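Local atomic coordinates of multifunctional non-homologous end joining DNA repair protein LigD (PDB entry 2IRU), a protein that probably works with Ku to repair DNA double-strand breaks by non-homologous end joining, its primase-polymerase domain adding nucleotides at the break before ligation. Residues Ala110-Val115 and Pro243-Gly248; Thr135-Asp140 and Thr184-Pro189; Gly179-Thr184 and Thr239-Tyr244; Ala255-Trp260 and Asp285-Leu290. All coordinates share one frame; numbering follows the deposited sequence.

Contact 1 (Ala110-Val115 and Pro243-Gly248)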
loop_
_atom_site.group_PDB
_atom_site.type_symbol
_atom_site.label_atom_id
_atom_site.label_comp_id
_atom_site.label_asym_id
_atom_site.label_seq_id
_atom_site.Cartn_x
_atom_site.Cartn_y
_atom_site.Cartn_z
ATOM N N ALA A 110 -11.602 9.062 -2.606
ATOM C CA ALA A 110 -10.493 8.497 -1.786
ATOM C C ALA A 110 -9.487 7.919 -2.796
ATOM O O ALA A 110 -9.485 6.687 -3.086
ATOM C CB ALA A 110 -11.005 7.425 -0.795
ATOM N N LEU A 111 -8.669 8.810 -3.378
ATOM C CA LEU A 111 -7.704 8.361 -4.405
ATOM C C LEU A 111 -6.799 7.313 -3.810
ATOM O O LEU A 111 -6.421 6.347 -4.490
ATOM C CB LEU A 111 -6.870 9.558 -4.935
ATOM C CG LEU A 111 -7.729 10.699 -5.488
ATOM C CD1 LEU A 111 -6.797 11.813 -6.023
ATOM C CD2 LEU A 111 -8.749 10.179 -6.573
ATOM N N GLU A 112 -6.451 7.501 -2.540
ATOM C CA GLU A 112 -5.504 6.591 -1.853
ATOM C C GLU A 112 -6.171 5.700 -0.821
ATOM O O GLU A 112 -6.993 6.167 -0.002
ATOM C CB GLU A 112 -4.393 7.389 -1.192
ATOM C CG GLU A 112 -3.533 8.106 -2.243
ATOM C CD GLU A 112 -2.258 8.731 -1.689
ATOM O OE1 GLU A 112 -2.089 8.770 -0.460
ATOM O OE2 GLU A 112 -1.454 9.258 -2.508
ATOM N N VAL A 113 -5.824 4.419 -0.895
ATOM C CA VAL A 113 -6.164 3.440 0.172
ATOM C C VAL A 113 -4.849 3.004 0.839
ATOM O O VAL A 113 -3.928 2.584 0.141
ATOM C CB VAL A 113 -6.903 2.224 -0.420
ATOM C CG1 VAL A 113 -7.236 1.167 0.650
ATOM C CG2 VAL A 113 -8.150 2.716 -1.152
ATOM N N HIS A 114 -4.777 3.114 2.163
ATOM C CA HIS A 114 -3.594 2.723 2.940
ATOM C C HIS A 114 -3.999 1.629 3.912
ATOM O O HIS A 114 -5.093 1.708 4.506
ATOM C CB HIS A 114 -3.087 3.919 3.744
ATOM C CG HIS A 114 -2.619 5.073 2.906
ATOM N ND1 HIS A 114 -1.312 5.511 2.908
ATOM C CD2 HIS A 114 -3.293 5.899 2.066
ATOM C CE1 HIS A 114 -1.199 6.551 2.097
ATOM N NE2 HIS A 114 -2.392 6.825 1.592
ATOM N N VAL A 115 -3.170 0.592 4.047
ATOM C CA VAL A 115 -3.482 -0.506 4.986
ATOM C C VAL A 115 -2.208 -0.915 5.776
ATOM O O VAL A 115 -1.062 -0.752 5.283
ATOM C CB VAL A 115 -4.053 -1.777 4.260
ATOM C CG1 VAL A 115 -5.469 -1.494 3.666
ATOM C CG2 VAL A 115 -3.061 -2.302 3.176
ATOM N N PRO A 243 -1.109 -1.885 -2.465
ATOM C CA PRO A 243 -0.852 -2.209 -3.863
ATOM C C PRO A 243 -2.113 -1.925 -4.724
ATOM O O PRO A 243 -3.255 -2.206 -4.281
ATOM C CB PRO A 243 -0.561 -3.709 -3.837
ATOM C CG PRO A 243 0.036 -3.943 -2.449
ATOM C CD PRO A 243 -0.763 -2.995 -1.552
ATOM N N TYR A 244 -1.865 -1.405 -5.921
ATOM C CA TYR A 244 -2.920 -0.986 -6.881
ATOM C C TYR A 244 -3.662 0.320 -6.538
ATOM O O TYR A 244 -4.427 0.822 -7.364
ATOM C CB TYR A 244 -3.929 -2.088 -7.134
ATOM C CG TYR A 244 -3.288 -3.330 -7.702
ATOM C CD1 TYR A 244 -2.958 -3.385 -9.071
ATOM C CD2 TYR A 244 -3.052 -4.461 -6.900
ATOM C CE1 TYR A 244 -2.380 -4.532 -9.626
ATOM C CE2 TYR A 244 -2.465 -5.630 -7.452
ATOM C CZ TYR A 244 -2.140 -5.642 -8.814
ATOM O OH TYR A 244 -1.578 -6.730 -9.396
ATOM N N SER A 245 -3.400 0.879 -5.355
ATOM C CA SER A 245 -3.988 2.210 -5.066
ATOM C C SER A 245 -3.442 3.257 -6.023
ATOM O O SER A 245 -2.231 3.262 -6.355
ATOM C CB SER A 245 -3.654 2.665 -3.632
ATOM O OG SER A 245 -4.288 3.932 -3.341
ATOM N N LEU A 246 -4.312 4.176 -6.418
ATOM C CA LEU A 246 -3.884 5.407 -7.091
ATOM C C LEU A 246 -3.114 6.232 -6.061
ATOM O O LEU A 246 -3.245 6.003 -4.827
ATOM C CB LEU A 246 -5.116 6.220 -7.553
ATOM C CG LEU A 246 -5.867 5.656 -8.757
ATOM C CD1 LEU A 246 -7.217 6.312 -8.926
ATOM C CD2 LEU A 246 -5.076 5.893 -10.026
ATOM N N ARG A 247 -2.387 7.209 -6.584
ATOM C CA ARG A 247 -1.722 8.218 -5.767
ATOM C C ARG A 247 -2.307 9.585 -6.066
ATOM O O ARG A 247 -2.602 9.933 -7.237
ATOM C CB ARG A 247 -0.214 8.245 -6.055
ATOM C CG ARG A 247 0.520 6.903 -5.831
ATOM C CD ARG A 247 0.225 6.286 -4.462
ATOM N NE ARG A 247 0.446 7.192 -3.354
ATOM C CZ ARG A 247 1.550 7.219 -2.616
ATOM N NH1 ARG A 247 2.543 6.359 -2.847
ATOM N NH2 ARG A 247 1.637 8.067 -1.598
ATOM N N GLY A 248 -2.412 10.395 -5.018
ATOM C CA GLY A 248 -2.921 11.772 -5.171
ATOM C C GLY A 248 -1.748 12.673 -5.481
ATOM O O GLY A 248 -1.182 13.343 -4.601
HETATM O O HOH W 1 0.104 9.763 0.517
HETATM O O HOH W 2 -0.048 11.485 -2.325
#
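L111 and L246 have the nearest CA atoms, 5.5 Å apart, where the chain leading into strand 112-115 passes a loop without regular structure. No backbone-to-backbone pairing joins the two segments here; the S245 hydroxyl does part of that work. Its OG stands anti to the backbone N (chi1 -177°), accepts from V113 N at 2.9 Å and donates to L246 O at 2.8 Å, so one hydroxyl ties strand to loop and braces the loop itself. L111 O and L246 O, both acceptors, lie 3.2 Å apart without bonding, and Y36 OH bonds to L111 O and to L246 N.

L111 and E112 both face K55 of the neighbouring strand, a classic beta bulge. This is the primase-polymerase domain of LigD, in which H114 and R247 are, by similarity, substrate-binding residues, and E112 lies between them. E112 OE2 is gripped by R247 NE in a nearly straight salt bridge of 2.9 Å, and by G248 N, also at 2.9 Å, from the opposite face of the carboxylate. NE approaches from above the carboxylate plane, 72° out of it, yet OE2 lies in the guanidinium plane. The R247 chain, bent at chi2 and chi3, brings NE to this oxygen, while its NH1 bonds to S175 O. The other oxygen, E112 OE1, takes a hydrogen bond from H114 NE2 at 2.8 Å in the imidazole plane. One water donates to E112 OE1; a second donates to both E112 OE2 and G248 O.

Contact 2 (Thr135-Asp140 and Thr184-Pro189)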
loop_
_atom_site.group_PDB
_atom_site.type_symbol
_atom_site.label_atom_id
_atom_site.label_comp_id
_atom_site.label_asym_id
_atom_site.label_seq_id
_atom_site.Cartn_x
_atom_site.Cartn_y
_atom_site.Cartn_z
ATOM N N THR A 135 0.910 -10.416 8.747
ATOM C CA THR A 135 0.877 -11.505 7.770
ATOM C C THR A 135 2.034 -11.411 6.772
ATOM O O THR A 135 2.359 -12.388 6.089
ATOM C CB THR A 135 -0.433 -11.529 6.961
ATOM O OG1 THR A 135 -0.490 -10.397 6.107
ATOM C CG2 THR A 135 -1.691 -11.602 7.895
ATOM N N ARG A 136 2.635 -10.230 6.690
ATOM C CA ARG A 136 3.721 -9.943 5.719
ATOM C C ARG A 136 4.565 -8.828 6.282
ATOM O O ARG A 136 4.102 -8.094 7.173
ATOM C CB ARG A 136 3.090 -9.505 4.378
ATOM C CG ARG A 136 2.312 -8.193 4.433
ATOM C CD ARG A 136 1.377 -8.037 3.232
ATOM N NE ARG A 136 0.782 -6.701 3.240
ATOM C CZ ARG A 136 -0.363 -6.345 2.650
ATOM N NH1 ARG A 136 -1.104 -7.236 1.987
ATOM N NH2 ARG A 136 -0.771 -5.077 2.748
ATOM N N LEU A 137 5.812 -8.708 5.798
ATOM C CA LEU A 137 6.634 -7.526 6.072
ATOM C C LEU A 137 6.563 -6.523 4.916
ATOM O O LEU A 137 6.390 -6.892 3.749
ATOM C CB LEU A 137 8.121 -7.908 6.272
ATOM C CG LEU A 137 8.538 -8.979 7.280
ATOM C CD1 LEU A 137 10.072 -9.171 7.242
ATOM C CD2 LEU A 137 8.075 -8.607 8.666
ATOM N N VAL A 138 6.723 -5.248 5.237
ATOM C CA VAL A 138 6.920 -4.258 4.193
ATOM C C VAL A 138 8.180 -3.468 4.488
ATOM O O VAL A 138 8.480 -3.144 5.661
ATOM C CB VAL A 138 5.718 -3.295 4.028
ATOM C CG1 VAL A 138 5.602 -2.385 5.226
ATOM C CG2 VAL A 138 5.844 -2.473 2.742
ATOM N N PHE A 139 8.943 -3.215 3.436
ATOM C CA PHE A 139 10.069 -2.286 3.496
ATOM C C PHE A 139 9.812 -1.135 2.528
ATOM O O PHE A 139 9.396 -1.369 1.385
ATOM C CB PHE A 139 11.376 -2.975 3.123
ATOM C CG PHE A 139 11.739 -4.079 4.052
ATOM C CD1 PHE A 139 12.617 -3.854 5.114
ATOM C CD2 PHE A 139 11.218 -5.367 3.857
ATOM C CE1 PHE A 139 12.932 -4.919 5.987
ATOM C CE2 PHE A 139 11.532 -6.412 4.695
ATOM C CZ PHE A 139 12.394 -6.192 5.769
ATOM N N ASP A 140 10.028 0.092 2.989
ATOM C CA ASP A 140 9.897 1.264 2.128
ATOM C C ASP A 140 11.332 1.692 1.834
ATOM O O ASP A 140 12.046 2.108 2.749
ATOM C CB ASP A 140 9.186 2.388 2.891
ATOM C CG ASP A 140 9.047 3.680 2.093
ATOM O OD1 ASP A 140 9.503 3.809 0.915
ATOM O OD2 ASP A 140 8.458 4.609 2.700
ATOM N N THR A 184 6.966 -9.059 1.777
ATOM C CA THR A 184 7.366 -10.443 1.967
ATOM C C THR A 184 6.317 -11.161 2.840
ATOM O O THR A 184 6.099 -10.777 3.995
ATOM C CB THR A 184 8.735 -10.537 2.625
ATOM O OG1 THR A 184 9.693 -9.812 1.818
ATOM C CG2 THR A 184 9.095 -12.012 2.748
ATOM N N PRO A 185 5.663 -12.193 2.299
ATOM C CA PRO A 185 4.704 -12.879 3.184
ATOM C C PRO A 185 5.443 -13.733 4.227
ATOM O O PRO A 185 6.491 -14.344 3.928
ATOM C CB PRO A 185 3.885 -13.742 2.224
ATOM C CG PRO A 185 4.817 -14.007 1.070
ATOM C CD PRO A 185 5.745 -12.813 0.966
ATOM N N LEU A 186 4.889 -13.759 5.437
ATOM C CA LEU A 186 5.465 -14.520 6.548
ATOM C C LEU A 186 5.019 -15.975 6.531
ATOM O O LEU A 186 3.831 -16.270 6.361
ATOM C CB LEU A 186 5.120 -13.846 7.888
ATOM C CG LEU A 186 5.727 -12.442 8.142
ATOM C CD1 LEU A 186 5.169 -11.813 9.428
ATOM C CD2 LEU A 186 7.267 -12.387 8.141
ATOM N N ASP A 187 5.985 -16.882 6.692
ATOM C CA ASP A 187 5.687 -18.302 6.875
ATOM C C ASP A 187 4.924 -18.517 8.168
ATOM O O ASP A 187 3.871 -19.160 8.180
ATOM C CB ASP A 187 6.976 -19.134 6.878
ATOM C CG ASP A 187 7.443 -19.489 5.478
ATOM O OD1 ASP A 187 6.837 -18.995 4.490
ATOM O OD2 ASP A 187 8.403 -20.280 5.373
ATOM N N GLU A 188 5.467 -18.001 9.264
ATOM C CA GLU A 188 4.805 -18.153 10.557
ATOM C C GLU A 188 4.340 -16.799 11.093
ATOM O O GLU A 188 5.047 -15.787 10.946
ATOM C CB GLU A 188 5.660 -18.934 11.571
ATOM C CG GLU A 188 7.118 -18.510 11.691
ATOM C CD GLU A 188 7.897 -19.363 12.681
ATOM O OE1 GLU A 188 8.770 -18.810 13.390
ATOM O OE2 GLU A 188 7.643 -20.589 12.753
ATOM N N PRO A 189 3.142 -16.779 11.706
ATOM C CA PRO A 189 2.591 -15.536 12.229
ATOM C C PRO A 189 3.463 -14.929 13.322
ATOM O O PRO A 189 4.044 -15.656 14.152
ATOM C CB PRO A 189 1.216 -15.950 12.778
ATOM C CG PRO A 189 1.264 -17.434 12.957
ATOM C CD PRO A 189 2.243 -17.934 11.928
HETATM O O HOH W 3 1.440 -15.018 6.530
#
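L137 and L186 meet through their branches, L186 CD2 lying 3.7 Å from L137 CG, and the two side chains cross at about a right angle. Both have CG anti to their own carbonyl carbon, with chi1 -53° for L137 and -65° for L186. L186 CD2 also lies near L137 CD2, whereas CD1 of L186 rests against the backbone of T135 and R136.

R136 behaves differently. Its CG sits between the backbone N and the carbonyl carbon (chi1 65°), and the chain then runs extended to NE, away from 184-189 and over Y183. Of the side chain, CB makes the contact with 184-189, 3.3 Å from T184 O. At its far end NE bonds to Q117 OE1, and NH1 forms a salt bridge with D291.

The backbones form an antiparallel ladder: R136 faces P185 as a non-hydrogen-bonded pair, a position that needs no N-H from the proline, and L137 faces T184 as a hydrogen-bonded pair. L137 N reaches T184 O at 2.8 Å and T184 N returns to L137 O at 3.0 Å. Beyond the pair, L186 N donates to T135 O at 3.0 Å, and a water bridges that oxygen to L186 O.

The strand runs on to D140, a manganese ligand by similarity. L137 packs on A195 and L198 of helix 192-209, F139 on that helix and on helix 149-164, and P185 on L290 after helix 273-283.

Contact 3 (Gly179-Thr184 and Thr239-Tyr244); sequences GLHLYT and TTIAPY
Y183 and H181 reach from strand 180-186 of the mixed sheet toward strand 240-241, an edge strand of the four-stranded antiparallel sheet, so that side chains bridge the two sheets of the primase-polymerase domain. The backbones stay well apart, 9.2 Å between the CA atoms of H181 and T240.

From CB, which points toward the other segment, Y183 places CG anti to the carbonyl carbon (chi1 -69°). Along one side of the ring CE1 rests on V138 CG2 of the adjacent strand. On the other side CE2 approaches P243 CG at 4.0 Å, and CZ lies only slightly farther from that carbon. At the tip, OH comes within 3.5 Å of T240 CG2 and meets two waters, which donate to T240 O and I241 O.

The same T240 methyl makes a CH-pi contact over one face of the H181 ring, 4.0 Å from its centroid and 27° off the normal, offset toward the rim. H181 and T239 belong to the substrate site by similarity, and H181 also touches D140. T240 OG1 is hydrogen-bonded to Q233 OE1. I241 CG2 reaches the H181 ring obliquely, 3.8 Å from NE2.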
loop_
_atom_site.group_PDB
_atom_site.type_symbol
_atom_site.label_atom_id
_atom_site.label_comp_id
_atom_site.label_asym_id
_atom_site.label_seq_id
_atom_site.Cartn_x
_atom_site.Cartn_y
_atom_site.Cartn_z
ATOM N N GLY A 179 9.122 6.244 -3.611
ATOM C CA GLY A 179 9.500 5.007 -2.928
ATOM C C GLY A 179 9.460 3.788 -3.835
ATOM O O GLY A 179 8.898 3.806 -4.942
ATOM N N LEU A 180 10.177 2.769 -3.406
ATOM C CA LEU A 180 9.975 1.417 -3.869
ATOM C C LEU A 180 9.598 0.640 -2.601
ATOM O O LEU A 180 10.352 0.701 -1.628
ATOM C CB LEU A 180 11.299 0.888 -4.443
ATOM C CG LEU A 180 11.363 -0.577 -4.849
ATOM C CD1 LEU A 180 10.322 -0.868 -5.921
ATOM C CD2 LEU A 180 12.764 -0.941 -5.342
ATOM N N HIS A 181 8.438 -0.030 -2.575
ATOM C CA HIS A 181 8.076 -0.882 -1.446
ATOM C C HIS A 181 8.372 -2.334 -1.783
ATOM O O HIS A 181 8.222 -2.734 -2.940
ATOM C CB HIS A 181 6.591 -0.770 -1.070
ATOM C CG HIS A 181 6.225 0.548 -0.472
ATOM N ND1 HIS A 181 6.434 0.834 0.864
ATOM C CD2 HIS A 181 5.609 1.629 -0.998
ATOM C CE1 HIS A 181 6.000 2.060 1.116
ATOM N NE2 HIS A 181 5.520 2.571 -0.007
ATOM N N LEU A 182 8.803 -3.102 -0.777
ATOM C CA LEU A 182 9.062 -4.533 -0.937
ATOM C C LEU A 182 8.180 -5.235 0.095
ATOM O O LEU A 182 8.197 -4.839 1.257
ATOM C CB LEU A 182 10.530 -4.923 -0.639
ATOM C CG LEU A 182 11.607 -4.246 -1.499
ATOM C CD1 LEU A 182 12.996 -4.820 -1.160
ATOM C CD2 LEU A 182 11.318 -4.475 -2.979
ATOM N N TYR A 183 7.395 -6.218 -0.340
ATOM C CA TYR A 183 6.556 -7.008 0.553
ATOM C C TYR A 183 7.053 -8.460 0.599
ATOM O O TYR A 183 7.479 -9.011 -0.411
ATOM C CB TYR A 183 5.121 -7.036 0.049
ATOM C CG TYR A 183 4.398 -5.713 0.147
ATOM C CD1 TYR A 183 3.698 -5.371 1.318
ATOM C CD2 TYR A 183 4.407 -4.790 -0.916
ATOM C CE1 TYR A 183 3.018 -4.157 1.433
ATOM C CE2 TYR A 183 3.715 -3.538 -0.811
ATOM C CZ TYR A 183 3.012 -3.245 0.373
ATOM O OH TYR A 183 2.346 -2.043 0.516
ATOM N N THR A 184 6.966 -9.059 1.777
ATOM C CA THR A 184 7.366 -10.443 1.967
ATOM C C THR A 184 6.317 -11.161 2.840
ATOM O O THR A 184 6.099 -10.777 3.995
ATOM C CB THR A 184 8.735 -10.537 2.625
ATOM O OG1 THR A 184 9.693 -9.812 1.818
ATOM C CG2 THR A 184 9.095 -12.012 2.748
ATOM N N THR A 239 0.501 2.638 8.619
ATOM C CA THR A 239 -0.277 2.136 7.498
ATOM C C THR A 239 0.531 2.526 6.239
ATOM O O THR A 239 1.310 3.483 6.271
ATOM C CB THR A 239 -1.704 2.717 7.571
ATOM O OG1 THR A 239 -2.540 2.119 6.559
ATOM C CG2 THR A 239 -1.656 4.250 7.376
ATOM N N THR A 240 0.395 1.743 5.175
ATOM C CA THR A 240 1.204 1.872 3.958
ATOM C C THR A 240 0.270 1.797 2.750
ATOM O O THR A 240 -0.701 0.993 2.740
ATOM C CB THR A 240 2.270 0.727 3.902
ATOM O OG1 THR A 240 3.163 0.881 5.033
ATOM C CG2 THR A 240 3.018 0.728 2.606
ATOM N N ILE A 241 0.510 2.690 1.793
ATOM C CA ILE A 241 -0.247 2.708 0.531
ATOM C C ILE A 241 -0.467 1.289 -0.009
ATOM O O ILE A 241 0.501 0.488 -0.134
ATOM C CB ILE A 241 0.451 3.586 -0.534
ATOM C CG1 ILE A 241 -0.466 3.826 -1.744
ATOM C CG2 ILE A 241 1.835 2.990 -0.993
ATOM C CD1 ILE A 241 -1.588 4.878 -1.450
ATOM N N ALA A 242 -1.709 0.983 -0.333
ATOM C CA ALA A 242 -2.031 -0.367 -0.773
ATOM C C ALA A 242 -1.608 -0.651 -2.203
ATOM O O ALA A 242 -1.763 0.202 -3.067
ATOM C CB ALA A 242 -3.483 -0.618 -0.619
ATOM N N PRO A 243 -1.109 -1.885 -2.465
ATOM C CA PRO A 243 -0.852 -2.209 -3.863
ATOM C C PRO A 243 -2.113 -1.925 -4.724
ATOM O O PRO A 243 -3.255 -2.206 -4.281
ATOM C CB PRO A 243 -0.561 -3.709 -3.837
ATOM C CG PRO A 243 0.036 -3.943 -2.449
ATOM C CD PRO A 243 -0.763 -2.995 -1.552
ATOM N N TYR A 244 -1.865 -1.405 -5.921
ATOM C CA TYR A 244 -2.920 -0.986 -6.881
ATOM C C TYR A 244 -3.662 0.320 -6.538
ATOM O O TYR A 244 -4.427 0.822 -7.364
ATOM C CB TYR A 244 -3.929 -2.088 -7.134
ATOM C CG TYR A 244 -3.288 -3.330 -7.702
ATOM C CD1 TYR A 244 -2.958 -3.385 -9.071
ATOM C CD2 TYR A 244 -3.052 -4.461 -6.900
ATOM C CE1 TYR A 244 -2.380 -4.532 -9.626
ATOM C CE2 TYR A 244 -2.465 -5.630 -7.452
ATOM C CZ TYR A 244 -2.140 -5.642 -8.814
ATOM O OH TYR A 244 -1.578 -6.730 -9.396
HETATM O O HOH W 4 0.330 -2.071 2.621
HETATM O O HOH W 5 2.433 -0.579 -1.551
#

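Contact 4 (Ala255-Trp260 and Asp285-Leu290)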
loop_
_atom_site.group_PDB
_atom_site.type_symbol
_atom_site.label_atom_id
_atom_site.label_comp_id
_atom_site.label_asym_id
_atom_site.label_seq_id
_atom_site.Cartn_x
_atom_site.Cartn_y
_atom_site.Cartn_z
ATOM N N ALA A 255 0.492 2.478 -6.975
ATOM C CA ALA A 255 1.383 1.575 -6.253
ATOM C C ALA A 255 1.397 0.240 -7.040
ATOM O O ALA A 255 0.545 -0.662 -6.808
ATOM C CB ALA A 255 0.871 1.433 -4.816
ATOM N N ALA A 256 2.319 0.121 -8.002
ATOM C CA ALA A 256 2.208 -0.912 -9.056
ATOM C C ALA A 256 3.159 -2.097 -8.804
ATOM O O ALA A 256 4.383 -1.875 -8.746
ATOM C CB ALA A 256 2.492 -0.333 -10.454
ATOM N N PRO A 257 2.616 -3.339 -8.699
ATOM C CA PRO A 257 3.539 -4.488 -8.639
ATOM C C PRO A 257 4.395 -4.593 -9.890
ATOM O O PRO A 257 3.916 -4.341 -11.034
ATOM C CB PRO A 257 2.606 -5.714 -8.546
ATOM C CG PRO A 257 1.348 -5.195 -7.943
ATOM C CD PRO A 257 1.215 -3.765 -8.550
ATOM N N ARG A 258 5.657 -4.980 -9.667
ATOM C CA ARG A 258 6.633 -5.131 -10.751
ATOM C C ARG A 258 7.296 -6.502 -10.654
ATOM O O ARG A 258 7.222 -7.179 -9.612
ATOM C CB ARG A 258 7.729 -4.046 -10.674
ATOM C CG ARG A 258 7.201 -2.606 -10.495
ATOM C CD ARG A 258 6.245 -2.162 -11.614
ATOM N NE ARG A 258 6.935 -1.771 -12.850
ATOM C CZ ARG A 258 7.397 -0.543 -13.107
ATOM N NH1 ARG A 258 7.288 0.438 -12.208
ATOM N NH2 ARG A 258 7.973 -0.286 -14.276
ATOM N N THR A 259 7.909 -6.908 -11.764
ATOM C CA THR A 259 8.858 -8.037 -11.740
ATOM C C THR A 259 10.267 -7.557 -11.344
ATOM O O THR A 259 10.635 -6.375 -11.520
ATOM C CB THR A 259 8.946 -8.737 -13.106
ATOM O OG1 THR A 259 9.595 -7.867 -14.032
ATOM C CG2 THR A 259 7.553 -9.095 -13.650
ATOM N N TRP A 260 11.075 -8.493 -10.857
ATOM C CA TRP A 260 12.463 -8.164 -10.523
ATOM C C TRP A 260 13.221 -7.680 -11.776
ATOM O O TRP A 260 13.985 -6.715 -11.706
ATOM C CB TRP A 260 13.125 -9.347 -9.816
ATOM C CG TRP A 260 12.667 -9.403 -8.368
ATOM C CD1 TRP A 260 11.720 -10.242 -7.829
ATOM C CD2 TRP A 260 13.092 -8.543 -7.302
ATOM N NE1 TRP A 260 11.547 -9.973 -6.483
ATOM C CE2 TRP A 260 12.375 -8.930 -6.136
ATOM C CE3 TRP A 260 14.026 -7.494 -7.210
ATOM C CZ2 TRP A 260 12.572 -8.311 -4.890
ATOM C CZ3 TRP A 260 14.208 -6.864 -5.966
ATOM C CH2 TRP A 260 13.471 -7.266 -4.833
ATOM N N ASP A 285 -2.141 -10.893 -11.640
ATOM C CA ASP A 285 -1.608 -10.251 -10.439
ATOM C C ASP A 285 -0.196 -10.790 -10.117
ATOM O O ASP A 285 -0.027 -11.974 -9.789
ATOM C CB ASP A 285 -2.586 -10.474 -9.274
ATOM C CG ASP A 285 -2.123 -9.858 -7.950
ATOM O OD1 ASP A 285 -1.268 -8.947 -7.936
ATOM O OD2 ASP A 285 -2.683 -10.264 -6.906
ATOM N N LEU A 286 0.812 -9.916 -10.205
ATOM C CA LEU A 286 2.188 -10.305 -9.851
ATOM C C LEU A 286 2.338 -10.586 -8.340
ATOM O O LEU A 286 3.285 -11.287 -7.926
ATOM C CB LEU A 286 3.207 -9.247 -10.325
ATOM C CG LEU A 286 3.276 -8.972 -11.829
ATOM C CD1 LEU A 286 4.340 -7.898 -12.112
ATOM C CD2 LEU A 286 3.578 -10.241 -12.645
ATOM N N LEU A 287 1.392 -10.081 -7.546
ATOM C CA LEU A 287 1.340 -10.321 -6.101
ATOM C C LEU A 287 0.419 -11.516 -5.712
ATOM O O LEU A 287 0.081 -11.684 -4.536
ATOM C CB LEU A 287 0.818 -9.041 -5.381
ATOM C CG LEU A 287 1.670 -7.779 -5.445
ATOM C CD1 LEU A 287 1.031 -6.706 -4.564
ATOM C CD2 LEU A 287 3.097 -8.083 -4.983
ATOM N N GLU A 288 0.017 -12.332 -6.678
ATOM C CA GLU A 288 -0.888 -13.459 -6.394
ATOM C C GLU A 288 -0.510 -14.219 -5.099
ATOM O O GLU A 288 -1.370 -14.561 -4.274
ATOM C CB GLU A 288 -0.869 -14.435 -7.571
ATOM C CG GLU A 288 -1.994 -15.468 -7.559
ATOM C CD GLU A 288 -3.046 -15.184 -8.607
ATOM O OE1 GLU A 288 -3.844 -14.227 -8.429
ATOM O OE2 GLU A 288 -3.058 -15.922 -9.624
ATOM N N ARG A 289 0.787 -14.471 -4.943
ATOM C CA ARG A 289 1.306 -15.320 -3.865
ATOM C C ARG A 289 1.494 -14.606 -2.525
ATOM O O ARG A 289 1.811 -15.249 -1.511
ATOM C CB ARG A 289 2.641 -15.921 -4.303
ATOM C CG ARG A 289 2.553 -16.930 -5.437
ATOM C CD ARG A 289 3.955 -17.207 -5.999
ATOM N NE ARG A 289 4.538 -16.022 -6.658
ATOM C CZ ARG A 289 5.842 -15.822 -6.848
ATOM N NH1 ARG A 289 6.737 -16.718 -6.422
ATOM N NH2 ARG A 289 6.259 -14.722 -7.462
ATOM N N LEU A 290 1.329 -13.283 -2.516
ATOM C CA LEU A 290 1.572 -12.513 -1.286
ATOM C C LEU A 290 0.561 -12.766 -0.158
ATOM O O LEU A 290 0.938 -12.816 1.016
ATOM C CB LEU A 290 1.614 -11.013 -1.576
ATOM C CG LEU A 290 1.772 -10.049 -0.390
ATOM C CD1 LEU A 290 3.088 -10.265 0.325
ATOM C CD2 LEU A 290 1.613 -8.585 -0.908
#
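P257 and L286 bring the backbones to 6.1 Å between CA atoms, where the end of strand 253-257 passes the type I beta turn D285-E288. The proline ring takes both leucines of the turn. P257 CG lies 3.6 Å from L287 CG, the side chains crossing at about a right angle, while P257 CB meets L286 CB at 4.0 Å.

L286 then reaches past the proline: its CG stands anti to the carbonyl carbon (chi1 -61°), and CD1 lies on the peptide between R258 and T259, 3.6 Å from R258 C. The same methyl touches T259 CG2 at 3.8 Å. T259 thus turns its methyl to the leucine; it is also the N-cap residue of helix 260-263, its OG1 capping a backbone N just beyond. Across the segments the contact is van der Waals packing, the L286 methyl also resting on peptide atoms; P257 O is hydrogen-bonded to R279 NH2.

L287 also packs on F171 and V173, carrying the turn onto the mixed sheet. D285 braces the turn that carries the two leucines. Its OD1 accepts from L287 N at 2.9 Å, from above the carboxylate plane, and also from Y244 OH, while OD2 bonds to H46. With D285 O accepting from E288 N at 3.1 Å, the geometry is that of an Asx turn combined with a type I beta turn.

From the N terminus, 110-115 opens contact 1, the longest loop, which closes at 243-248 with 127 residues between its segments. Contact 2 is nested inside it. Contact 3 starts at 179-184, before contact 2 has closed at 184-189, so these two cross, sharing T184 on strand 180-186; contact 3 then ends on 239-244, overlapping the close of contact 1 at P243 and Y244. Contact 4 follows in series, joining 255-260 to 285-290. Contacts 1 and 3 meet on neighbouring strands 112-115 and 240-241 of the antiparallel sheet, contact 2 lies within the mixed sheet, and contact 3 spans both. Contact 4 brings the C-terminal loop to the mixed sheet, touching contact 2 where L290 meets P185.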